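PDB 3O66: glycine betaine/carnitine/choline ABC transporter from Staphylococcus aureus subsp. aureus Mu50, which probably serves as the substrate-binding component of an ABC importer that takes up glycine betaine, carnitine or choline. Local coordinates for residues A[11-17]-A[42-48]; A[26-31]-A[271-275]; A[66-72]-A[219-225]; A[101-105]-A[227-232]. All coordinates share one frame; numbering follows the deposited sequence. Where two conformers were deposited one is given.

Contact 1 (A[11-17]-A[42-48]); sequences VKITALS and PTLVNNL
L48 and T14 meet where strands 12-16 and 43-48 run side by side. CG of L48 lies anti to its own carbonyl carbon (chi1 -57°), which carries the chain back along strand 12-16. Its CB sits 3.5 Å from the A15 O, and CG stays over that same oxygen. At the tip, CD1 lies 3.7 Å from the T14 CB, and the two side chains cross at about a right angle. Beyond T14 stands helix 51-60, whose Q54 takes the T14 hydroxyl. The strands are parallel and bonded by their backbones. I13 bonds strand 43-48 twice: its N gives to T43 O, and its O receives V45 N at 2.8 Å. A15 N then gives to V45 O. This is the first beta-alpha-beta unit of the fold, with helix 19-35 as the crossover and 43-48 as the edge strand. A beta bulge follows V45. A15 O skips N47 and takes L48 N at 2.9 Å, in the carbonyl plane and nearly straight (170°). N47 N turns instead to N46 OD1, 2.9 Å away. That same OD1 packs on the A15 CB at 3.4 Å and also bonds Q22 of helix 19-35. At the other end P42 lies alongside V11 and I13, with its CB 3.8 Å from the I13 CD1. One water bridges V11 O and T43 OG1, and a second joins S17 OG to L48 O.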
# COMPACT_ATOMS: atom_id res chain seq x y z
N VAL A 11 -0.29 -22.57 -8.23
CA VAL A 11 0.02 -21.24 -7.71
C VAL A 11 -1.23 -20.70 -6.99
O VAL A 11 -2.34 -20.68 -7.53
CB VAL A 11 0.46 -20.27 -8.84
CG1 VAL A 11 0.65 -18.87 -8.30
CG2 VAL A 11 1.76 -20.73 -9.48
N LYS A 12 -1.03 -20.28 -5.76
CA LYS A 12 -2.09 -19.67 -5.00
C LYS A 12 -1.57 -18.36 -4.41
O LYS A 12 -0.50 -18.32 -3.79
CB LYS A 12 -2.56 -20.62 -3.91
CG LYS A 12 -3.28 -21.87 -4.44
CD LYS A 12 -3.36 -22.93 -3.34
CE LYS A 12 -4.04 -24.20 -3.80
NZ LYS A 12 -5.52 -24.06 -3.66
N ILE A 13 -2.36 -17.31 -4.61
CA ILE A 13 -1.99 -15.94 -4.29
C ILE A 13 -2.88 -15.43 -3.15
O ILE A 13 -4.13 -15.34 -3.29
CB ILE A 13 -2.18 -15.00 -5.52
CG1 ILE A 13 -1.46 -15.57 -6.75
CG2 ILE A 13 -1.79 -13.55 -5.16
CD1 ILE A 13 -1.77 -14.85 -8.09
N THR A 14 -2.25 -15.05 -2.05
CA THR A 14 -3.04 -14.53 -0.95
C THR A 14 -3.51 -13.11 -1.25
O THR A 14 -2.74 -12.29 -1.84
CB THR A 14 -2.27 -14.47 0.36
OG1 THR A 14 -1.24 -13.48 0.23
CG2 THR A 14 -1.67 -15.80 0.71
N ALA A 15 -4.75 -12.83 -0.87
CA ALA A 15 -5.29 -11.48 -1.01
C ALA A 15 -6.05 -11.09 0.23
O ALA A 15 -6.75 -11.94 0.85
CB ALA A 15 -6.16 -11.40 -2.22
N LEU A 16 -5.92 -9.81 0.61
CA LEU A 16 -6.66 -9.22 1.71
C LEU A 16 -8.06 -8.91 1.19
O LEU A 16 -8.30 -9.00 -0.02
CB LEU A 16 -5.98 -7.90 2.20
CG LEU A 16 -4.52 -7.99 2.67
CD1 LEU A 16 -3.97 -6.59 2.94
CD2 LEU A 16 -4.38 -8.89 3.93
N SER A 17 -8.97 -8.53 2.07
CA SER A 17 -10.30 -8.05 1.64
C SER A 17 -10.32 -6.64 1.02
O SER A 17 -11.39 -6.16 0.60
CB SER A 17 -11.35 -8.18 2.77
OG SER A 17 -10.85 -7.65 3.99
N PRO A 42 -3.28 -19.43 -11.83
CA PRO A 42 -3.27 -19.27 -10.37
C PRO A 42 -4.67 -19.04 -9.81
O PRO A 42 -5.56 -18.57 -10.54
CB PRO A 42 -2.43 -18.00 -10.19
CG PRO A 42 -1.60 -17.91 -11.45
CD PRO A 42 -2.57 -18.33 -12.51
N THR A 43 -4.88 -19.37 -8.54
CA THR A 43 -6.12 -19.01 -7.86
C THR A 43 -5.79 -18.16 -6.64
O THR A 43 -4.66 -18.13 -6.20
CB THR A 43 -6.95 -20.25 -7.46
OG1 THR A 43 -6.23 -21.02 -6.50
CG2 THR A 43 -7.23 -21.11 -8.70
N LEU A 44 -6.79 -17.47 -6.10
CA LEU A 44 -6.56 -16.60 -4.98
C LEU A 44 -7.02 -17.25 -3.69
O LEU A 44 -7.99 -18.01 -3.68
CB LEU A 44 -7.30 -15.26 -5.15
CG LEU A 44 -6.66 -14.09 -5.90
CD1 LEU A 44 -6.08 -14.47 -7.27
CD2 LEU A 44 -7.68 -12.95 -6.02
N VAL A 45 -6.27 -16.97 -2.63
CA VAL A 45 -6.71 -17.25 -1.26
C VAL A 45 -7.14 -15.88 -0.74
O VAL A 45 -6.33 -15.09 -0.25
CB VAL A 45 -5.60 -17.89 -0.41
CG1 VAL A 45 -6.08 -18.12 1.02
CG2 VAL A 45 -5.15 -19.24 -1.04
N ASN A 46 -8.43 -15.62 -0.91
CA ASN A 46 -8.97 -14.27 -0.86
C ASN A 46 -9.56 -13.94 0.50
O ASN A 46 -9.72 -14.83 1.35
CB ASN A 46 -10.05 -14.13 -1.96
CG ASN A 46 -10.05 -12.75 -2.61
OD1 ASN A 46 -9.55 -11.77 -2.02
ND2 ASN A 46 -10.65 -12.66 -3.80
N ASN A 47 -9.84 -12.65 0.70
CA ASN A 47 -10.48 -12.10 1.90
C ASN A 47 -9.77 -12.34 3.22
O ASN A 47 -10.41 -12.54 4.26
CB ASN A 47 -11.94 -12.55 1.99
CG ASN A 47 -12.75 -12.14 0.77
OD1 ASN A 47 -13.39 -12.97 0.15
ND2 ASN A 47 -12.70 -10.85 0.43
N LEU A 48 -8.44 -12.33 3.20
CA LEU A 48 -7.68 -12.58 4.43
C LEU A 48 -7.66 -11.31 5.26
O LEU A 48 -7.68 -10.19 4.70
CB LEU A 48 -6.26 -13.05 4.12
CG LEU A 48 -6.14 -14.31 3.25
CD1 LEU A 48 -4.70 -14.78 3.18
CD2 LEU A 48 -7.05 -15.42 3.82
O HOH W 1 -4.05 -22.99 -7.74
O HOH W 2 -8.32 -7.56 5.10

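Contact 2 (A[26-31]-A[271-275]); sequences HMLRLL and AEEFL
M27, a selenomethionine, meets A271, F274 and L275 of residues 271-275. The Met-aromatic contact is with F274. CG of M27 points anti to its backbone N (chi1 -168°), and the chain bends at its last torsion to bring SE and CE against the CD2-CE2 part of the ring. CE reaches the F274 CD2 at 3.4 Å, and SE lies 4.8 Å from the ring centroid. Both approach the ring at a slant. The other contacts are aliphatic. The A271 CB nestles against the backbone of residues 26-31, 3.5 Å from the M27 N, and also touches H26 CB. The short axes of the two segments come to 9.1 Å and cross at -57°, with the small A271 side chain where the backbones are closest. The pair packs helix 19-35, the first helix of this periplasmic-binding-protein-type fold, against the C-terminal helix 267-277. L275 CD1 lies against both M27 O and L30 CB, 3.6 Å from the latter, while its CD2 lies against M27 CG. The L30 and E272 side chains cross at about a right angle, with L30 CD1 3.7 Å from E272 CB. The polar links stay within helix 19-35. R29 grips H26 ND1 side-on with NE and NH2, and its NH1 makes a salt bridge to E33.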
# COMPACT_ATOMS: atom_id res chain seq x y z
N HIS A 26 -5.22 -10.11 -8.61
CA HIS A 26 -5.80 -10.54 -9.87
C HIS A 26 -4.89 -10.19 -11.01
O HIS A 26 -4.89 -10.89 -12.02
CB HIS A 26 -7.18 -9.91 -10.11
CG HIS A 26 -8.28 -10.64 -9.43
ND1 HIS A 26 -8.68 -11.91 -9.81
CD2 HIS A 26 -9.03 -10.32 -8.35
CE1 HIS A 26 -9.65 -12.32 -9.02
NE2 HIS A 26 -9.88 -11.38 -8.12
N MSE A 27 -4.11 -9.12 -10.85
CA MSE A 27 -3.20 -8.69 -11.89
C MSE A 27 -2.09 -9.72 -12.05
O MSE A 27 -1.78 -10.13 -13.17
CB MSE A 27 -2.66 -7.29 -11.58
CG MSE A 27 -1.93 -6.61 -12.68
SE MSE A 27 -1.22 -4.90 -11.98
CE MSE A 27 -2.87 -3.86 -11.71
N LEU A 28 -1.56 -10.22 -10.92
CA LEU A 28 -0.56 -11.30 -10.96
C LEU A 28 -1.17 -12.56 -11.56
O LEU A 28 -0.52 -13.23 -12.36
CB LEU A 28 -0.00 -11.61 -9.56
CG LEU A 28 0.95 -10.56 -8.98
CD1 LEU A 28 1.23 -10.88 -7.52
CD2 LEU A 28 2.25 -10.48 -9.77
N ARG A 29 -2.41 -12.86 -11.20
CA ARG A 29 -3.05 -14.09 -11.69
C ARG A 29 -3.16 -14.04 -13.22
O ARG A 29 -2.82 -15.02 -13.93
CB ARG A 29 -4.45 -14.29 -11.06
CG ARG A 29 -5.26 -15.42 -11.71
CD ARG A 29 -6.66 -15.50 -11.10
NE ARG A 29 -7.50 -14.33 -11.44
CZ ARG A 29 -8.21 -14.20 -12.55
NH1 ARG A 29 -8.21 -15.16 -13.47
NH2 ARG A 29 -8.94 -13.10 -12.75
N LEU A 30 -3.65 -12.90 -13.72
CA LEU A 30 -3.84 -12.73 -15.15
C LEU A 30 -2.53 -12.66 -15.90
O LEU A 30 -2.42 -13.15 -17.03
CB LEU A 30 -4.75 -11.53 -15.46
CG LEU A 30 -6.22 -11.65 -15.03
CD1 LEU A 30 -6.86 -10.25 -14.92
CD2 LEU A 30 -7.08 -12.57 -15.97
N LEU A 31 -1.52 -12.05 -15.28
CA LEU A 31 -0.25 -11.88 -15.95
C LEU A 31 0.45 -13.24 -16.04
O LEU A 31 1.04 -13.55 -17.06
CB LEU A 31 0.61 -10.87 -15.19
CG LEU A 31 1.93 -10.48 -15.82
CD1 LEU A 31 1.78 -9.94 -17.24
CD2 LEU A 31 2.62 -9.44 -14.90
N ALA A 271 -7.94 -5.00 -12.91
CA ALA A 271 -6.62 -5.59 -13.16
C ALA A 271 -6.41 -5.86 -14.66
O ALA A 271 -5.38 -5.52 -15.23
CB ALA A 271 -6.39 -6.91 -12.32
N GLU A 272 -7.42 -6.46 -15.31
CA GLU A 272 -7.29 -6.82 -16.72
C GLU A 272 -7.24 -5.60 -17.63
O GLU A 272 -6.46 -5.59 -18.57
CB GLU A 272 -8.39 -7.78 -17.16
CG GLU A 272 -8.10 -8.46 -18.50
CD GLU A 272 -9.05 -9.62 -18.80
OE1 GLU A 272 -10.25 -9.52 -18.43
OE2 GLU A 272 -8.61 -10.62 -19.42
N GLU A 273 -8.05 -4.59 -17.34
CA GLU A 273 -8.03 -3.37 -18.14
C GLU A 273 -6.65 -2.67 -18.09
O GLU A 273 -6.13 -2.22 -19.13
CB GLU A 273 -9.18 -2.42 -17.75
CG GLU A 273 -10.54 -3.02 -18.10
CD GLU A 273 -11.73 -2.10 -17.82
OE1 GLU A 273 -11.58 -1.04 -17.15
OE2 GLU A 273 -12.83 -2.47 -18.28
N PHE A 274 -6.07 -2.64 -16.89
CA PHE A 274 -4.73 -2.10 -16.68
C PHE A 274 -3.70 -2.91 -17.49
O PHE A 274 -2.87 -2.34 -18.21
CB PHE A 274 -4.38 -2.10 -15.19
CG PHE A 274 -3.04 -1.48 -14.88
CD1 PHE A 274 -2.89 -0.09 -14.89
CD2 PHE A 274 -1.96 -2.29 -14.56
CE1 PHE A 274 -1.65 0.51 -14.59
CE2 PHE A 274 -0.69 -1.71 -14.25
CZ PHE A 274 -0.55 -0.30 -14.26
N LEU A 275 -3.77 -4.23 -17.39
CA LEU A 275 -2.84 -5.08 -18.12
C LEU A 275 -2.96 -4.86 -19.62
O LEU A 275 -1.95 -4.77 -20.31
CB LEU A 275 -3.04 -6.57 -17.80
CG LEU A 275 -2.55 -6.95 -16.43
CD1 LEU A 275 -3.01 -8.38 -16.04
CD2 LEU A 275 -0.99 -6.75 -16.31

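Contact 3 (A[66-72]-A[219-225]); sequences SGVRYNG and PYAASAV
R69 and S223 form the central backbone pair between strands 65-70 and 222-227. R69 N gives to S223 O at 2.8 Å, and S223 N returns a bond to R69 O. S66 and V225 make a second antiparallel hydrogen-bonded pair, with S66 N 2.8 Å from V225 O. Between these pairs the register slips by one residue, a beta bulge around G67. Past the strand, N71 N gives to A221 O at 2.9 Å. The N71 side chain turns back with CG between its backbone N and carbonyl carbon (chi1 63°), which brings OD1 to A221 N in a weak bond. R69 makes two more polar links. Its NH1 gives to S66 OG, an oxygen that also bonds T14 OG1, and its NE forms a salt bridge to D74. Y220 O comes to the edge of the Y70 ring, and Y70 OH bonds E20. Apolar contacts lie on both faces. On one, the aliphatic part of R69 crosses V225 at a slant, with CG 3.6 Å from the V225 CG2. On the other, A222 CB touches V68 CG2 at 3.6 Å and also packs obliquely on the Y70 ring. The two strands lie mid-sheet in one lobe of this periplasmic-binding-protein-type fold. Strand 12-16 follows on the side of 65-70 and strand 104-106 on the side of 222-227, while helices 51-60 and 87-102 pack over the face that carries R69.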
# COMPACT_ATOMS: atom_id res chain seq x y z
N SER A 66 2.10 -13.81 -2.19
CA SER A 66 1.24 -12.75 -1.67
C SER A 66 1.17 -11.64 -2.72
O SER A 66 2.22 -11.14 -3.16
CB SER A 66 1.80 -12.18 -0.36
OG SER A 66 1.70 -13.14 0.70
N GLY A 67 -0.04 -11.23 -3.12
CA GLY A 67 -0.17 -10.22 -4.17
C GLY A 67 0.49 -8.91 -3.75
O GLY A 67 1.26 -8.30 -4.52
N VAL A 68 0.24 -8.50 -2.51
CA VAL A 68 0.79 -7.24 -2.00
C VAL A 68 1.11 -7.37 -0.51
O VAL A 68 0.31 -7.90 0.27
CB VAL A 68 -0.13 -5.99 -2.32
CG1 VAL A 68 -1.42 -6.08 -1.57
CG2 VAL A 68 0.60 -4.68 -2.01
N ARG A 69 2.33 -6.96 -0.19
CA ARG A 69 2.83 -6.89 1.15
C ARG A 69 3.47 -5.53 1.29
O ARG A 69 3.96 -4.98 0.30
CB ARG A 69 3.85 -8.04 1.37
CG ARG A 69 3.18 -9.46 1.23
CD ARG A 69 2.31 -9.86 2.46
NE ARG A 69 3.17 -10.18 3.62
CZ ARG A 69 3.76 -11.36 3.84
NH1 ARG A 69 3.56 -12.40 3.03
NH2 ARG A 69 4.55 -11.52 4.90
N TYR A 70 3.50 -4.99 2.50
CA TYR A 70 4.06 -3.67 2.69
C TYR A 70 5.29 -3.77 3.56
O TYR A 70 5.19 -4.37 4.63
CB TYR A 70 3.02 -2.76 3.32
CG TYR A 70 1.74 -2.83 2.53
CD1 TYR A 70 1.53 -1.98 1.45
CD2 TYR A 70 0.75 -3.77 2.85
CE1 TYR A 70 0.38 -2.04 0.72
CE2 TYR A 70 -0.44 -3.85 2.11
CZ TYR A 70 -0.61 -2.97 1.03
OH TYR A 70 -1.75 -3.01 0.27
N ASN A 71 6.42 -3.20 3.12
CA ASN A 71 7.69 -3.52 3.82
C ASN A 71 7.75 -3.14 5.31
O ASN A 71 8.19 -3.94 6.12
CB ASN A 71 8.96 -3.14 3.04
CG ASN A 71 9.10 -1.63 2.78
OD1 ASN A 71 8.24 -0.79 3.15
ND2 ASN A 71 10.20 -1.29 2.11
N GLY A 72 7.26 -1.95 5.66
CA GLY A 72 7.26 -1.55 7.07
C GLY A 72 6.40 -2.47 7.94
O GLY A 72 6.70 -2.67 9.12
N PRO A 219 8.66 3.53 6.04
CA PRO A 219 8.15 3.21 4.70
C PRO A 219 7.17 2.04 4.71
O PRO A 219 7.30 1.12 5.53
CB PRO A 219 9.39 2.78 3.90
CG PRO A 219 10.55 3.03 4.79
CD PRO A 219 10.11 3.30 6.18
N TYR A 220 6.22 2.11 3.81
CA TYR A 220 5.31 1.02 3.57
C TYR A 220 5.24 0.82 2.05
O TYR A 220 4.15 0.82 1.44
CB TYR A 220 3.93 1.38 4.15
CG TYR A 220 3.94 1.39 5.66
CD1 TYR A 220 4.17 2.57 6.37
CD2 TYR A 220 3.76 0.21 6.37
CE1 TYR A 220 4.17 2.58 7.78
CE2 TYR A 220 3.76 0.20 7.77
CZ TYR A 220 3.98 1.38 8.46
OH TYR A 220 3.98 1.37 9.82
N ALA A 221 6.41 0.66 1.45
CA ALA A 221 6.49 0.33 0.03
C ALA A 221 5.80 -1.03 -0.21
O ALA A 221 5.99 -1.95 0.55
CB ALA A 221 7.93 0.29 -0.41
N ALA A 222 5.01 -1.11 -1.26
CA ALA A 222 4.24 -2.32 -1.59
C ALA A 222 4.96 -3.17 -2.63
O ALA A 222 5.46 -2.62 -3.65
CB ALA A 222 2.87 -1.90 -2.15
N SER A 223 4.99 -4.49 -2.39
CA SER A 223 5.64 -5.45 -3.29
C SER A 223 4.91 -6.76 -3.27
O SER A 223 4.18 -7.04 -2.31
CB SER A 223 7.07 -5.77 -2.82
OG SER A 223 7.91 -4.63 -2.73
N ALA A 224 5.14 -7.58 -4.31
CA ALA A 224 4.79 -8.99 -4.29
C ALA A 224 5.77 -9.75 -3.38
O ALA A 224 6.89 -9.30 -3.22
CB ALA A 224 4.90 -9.54 -5.69
N VAL A 225 5.33 -10.87 -2.81
CA VAL A 225 6.21 -11.89 -2.18
C VAL A 225 5.90 -13.24 -2.83
O VAL A 225 4.75 -13.55 -3.11
CB VAL A 225 5.99 -11.94 -0.65
CG1 VAL A 225 6.82 -13.12 0.03
CG2 VAL A 225 6.34 -10.58 -0.03

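Contact 4 (A[101-105]-A[227-232]); sequences KFDQT and TNELLR
N228 packs into the bend at D103 to T105 and makes the close part of this contact. Its CG is anti to its own carbonyl carbon (chi1 -68°), which lays the amide across the T105 side chain at about a right angle. T105 OG1 gives to N228 OD1 at 2.6 Å, in the carbonyl plane and on a lone pair. N228 N gives to D103 O at 2.9 Å, so backbone and side chain of one residue hold both ends of the bend. L231 closes this part with its CD1 3.7 Å from the T105 OG1. Q104 turns away from helix 228-233, yet its CG still rests 3.9 Å from the T227 CA. Q104 and T227 are an antiparallel non-hydrogen-bonded pair at the edge of the five-stranded sheet. T227 is also the N-cap of helix 228-233, its OG1 accepting from L230 N at 3.3 Å. On the other segment, helix 87-102 ends at F102, and D103 follows with positive phi before strand 104-106 begins. The outer side faces solvent and is held by charge. R232 makes an end-on salt bridge to the D103 carboxylate, NH1 to OD1 and NH2 to OD2, the latter at 2.8 Å. The two planes are only 5° apart, and each oxygen uses its syn lone pair, which should hold the groups flat against rotation. R232 itself is exposed. The looser links are here too. The amide ND2 of N228 adds a long, weak bond to D103 OD1. A water lies beside them, donating to D103 OD2 and accepting from E229 N at 3.1 Å.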
# COMPACT_ATOMS: atom_id res chain seq x y z
N LYS A 101 15.24 -15.72 6.69
CA LYS A 101 14.33 -16.30 7.68
C LYS A 101 13.28 -17.21 7.09
O LYS A 101 12.90 -18.18 7.72
CB LYS A 101 13.66 -15.19 8.51
CG LYS A 101 14.61 -14.49 9.45
CD LYS A 101 13.85 -13.70 10.53
CE LYS A 101 14.81 -13.14 11.57
NZ LYS A 101 14.18 -12.12 12.46
N PHE A 102 12.80 -16.89 5.89
CA PHE A 102 11.62 -17.56 5.34
C PHE A 102 11.80 -18.16 3.95
O PHE A 102 10.82 -18.69 3.38
CB PHE A 102 10.46 -16.55 5.23
CG PHE A 102 10.17 -15.79 6.50
CD1 PHE A 102 9.96 -16.46 7.70
CD2 PHE A 102 10.03 -14.40 6.47
CE1 PHE A 102 9.66 -15.75 8.88
CE2 PHE A 102 9.72 -13.69 7.61
CZ PHE A 102 9.54 -14.36 8.83
N ASP A 103 13.01 -18.05 3.39
CA ASP A 103 13.27 -18.57 2.03
C ASP A 103 12.25 -18.01 1.02
O ASP A 103 11.64 -18.76 0.23
CB ASP A 103 13.25 -20.11 2.02
CG ASP A 103 13.71 -20.68 0.68
OD1 ASP A 103 14.62 -20.08 0.06
OD2 ASP A 103 13.17 -21.75 0.28
N GLN A 104 12.05 -16.69 1.10
CA GLN A 104 11.09 -16.00 0.23
C GLN A 104 11.74 -14.77 -0.40
O GLN A 104 12.64 -14.14 0.18
CB GLN A 104 9.85 -15.56 1.00
CG GLN A 104 8.99 -16.73 1.53
CD GLN A 104 7.90 -16.27 2.49
OE1 GLN A 104 7.62 -15.08 2.62
NE2 GLN A 104 7.29 -17.23 3.20
N THR A 105 11.23 -14.42 -1.57
CA THR A 105 11.66 -13.23 -2.26
C THR A 105 10.62 -12.15 -2.03
O THR A 105 9.44 -12.28 -2.45
CB THR A 105 11.85 -13.51 -3.75
OG1 THR A 105 12.97 -14.40 -3.92
CG2 THR A 105 12.10 -12.21 -4.55
N THR A 227 7.34 -17.52 -2.48
CA THR A 227 8.31 -18.46 -1.87
C THR A 227 9.37 -18.83 -2.88
O THR A 227 9.10 -18.91 -4.11
CB THR A 227 7.64 -19.74 -1.36
OG1 THR A 227 7.10 -20.46 -2.48
CG2 THR A 227 6.55 -19.40 -0.35
N ASN A 228 10.58 -19.05 -2.41
CA ASN A 228 11.65 -19.46 -3.31
C ASN A 228 11.48 -20.92 -3.79
O ASN A 228 11.97 -21.28 -4.88
CB ASN A 228 13.04 -19.15 -2.70
CG ASN A 228 13.28 -17.64 -2.63
OD1 ASN A 228 12.68 -16.89 -3.40
ND2 ASN A 228 14.12 -17.20 -1.70
N GLU A 229 10.75 -21.72 -3.02
CA GLU A 229 10.37 -23.06 -3.47
C GLU A 229 9.61 -22.95 -4.81
O GLU A 229 9.92 -23.67 -5.75
CB GLU A 229 9.53 -23.81 -2.42
CG GLU A 229 9.07 -25.22 -2.88
CD GLU A 229 8.15 -25.94 -1.88
OE1 GLU A 229 7.55 -25.27 -1.01
OE2 GLU A 229 8.02 -27.19 -1.98
N LEU A 230 8.65 -22.03 -4.89
CA LEU A 230 7.88 -21.83 -6.13
C LEU A 230 8.78 -21.29 -7.25
O LEU A 230 8.71 -21.75 -8.42
CB LEU A 230 6.69 -20.87 -5.91
CG LEU A 230 6.01 -20.39 -7.20
CD1 LEU A 230 5.31 -21.56 -7.92
CD2 LEU A 230 5.02 -19.28 -6.90
N LEU A 231 9.62 -20.31 -6.90
CA LEU A 231 10.52 -19.70 -7.87
C LEU A 231 11.59 -20.68 -8.36
O LEU A 231 12.07 -20.57 -9.49
CB LEU A 231 11.15 -18.42 -7.29
CG LEU A 231 10.17 -17.28 -6.93
CD1 LEU A 231 10.97 -16.04 -6.56
CD2 LEU A 231 9.18 -16.95 -8.05
N ARG A 232 11.96 -21.65 -7.52
CA ARG A 232 12.88 -22.69 -7.98
C ARG A 232 12.22 -23.69 -8.92
O ARG A 232 12.82 -24.13 -9.91
CB ARG A 232 13.57 -23.38 -6.79
CG ARG A 232 14.65 -22.50 -6.16
CD ARG A 232 15.43 -23.19 -5.06
NE ARG A 232 14.57 -23.59 -3.95
CZ ARG A 232 14.40 -22.91 -2.82
NH1 ARG A 232 15.05 -21.77 -2.60
NH2 ARG A 232 13.59 -23.38 -1.90
O HOH W 3 10.22 -21.56 0.04

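Contacts 1, 3 and 4 all reach one five-stranded sheet, in the order 43-48, 12-16, 65-70, 222-227, 104-106. Contact 1 joins to contact 3 through T14, whose OG1 lies 3.0 Å from S66 OG. Contact 3 meets contact 4 where V225 CG1 packs 3.3 Å from Q104 OE1. Contact 2 belongs to the helices packed on one side of the sheet: I13 CD1 lies 3.7 Å from R29 N, and L28 CD1 touches G67 CA. Contacts 2 and 4 do not touch, and their centres are 23 Å apart. Bound triethylene glycol, probably from the crystallisation liquor, lies about 3 Å from the Y220 side chain and also about 4 Å from that of L16. This may mark a pocket near contacts 1 and 3.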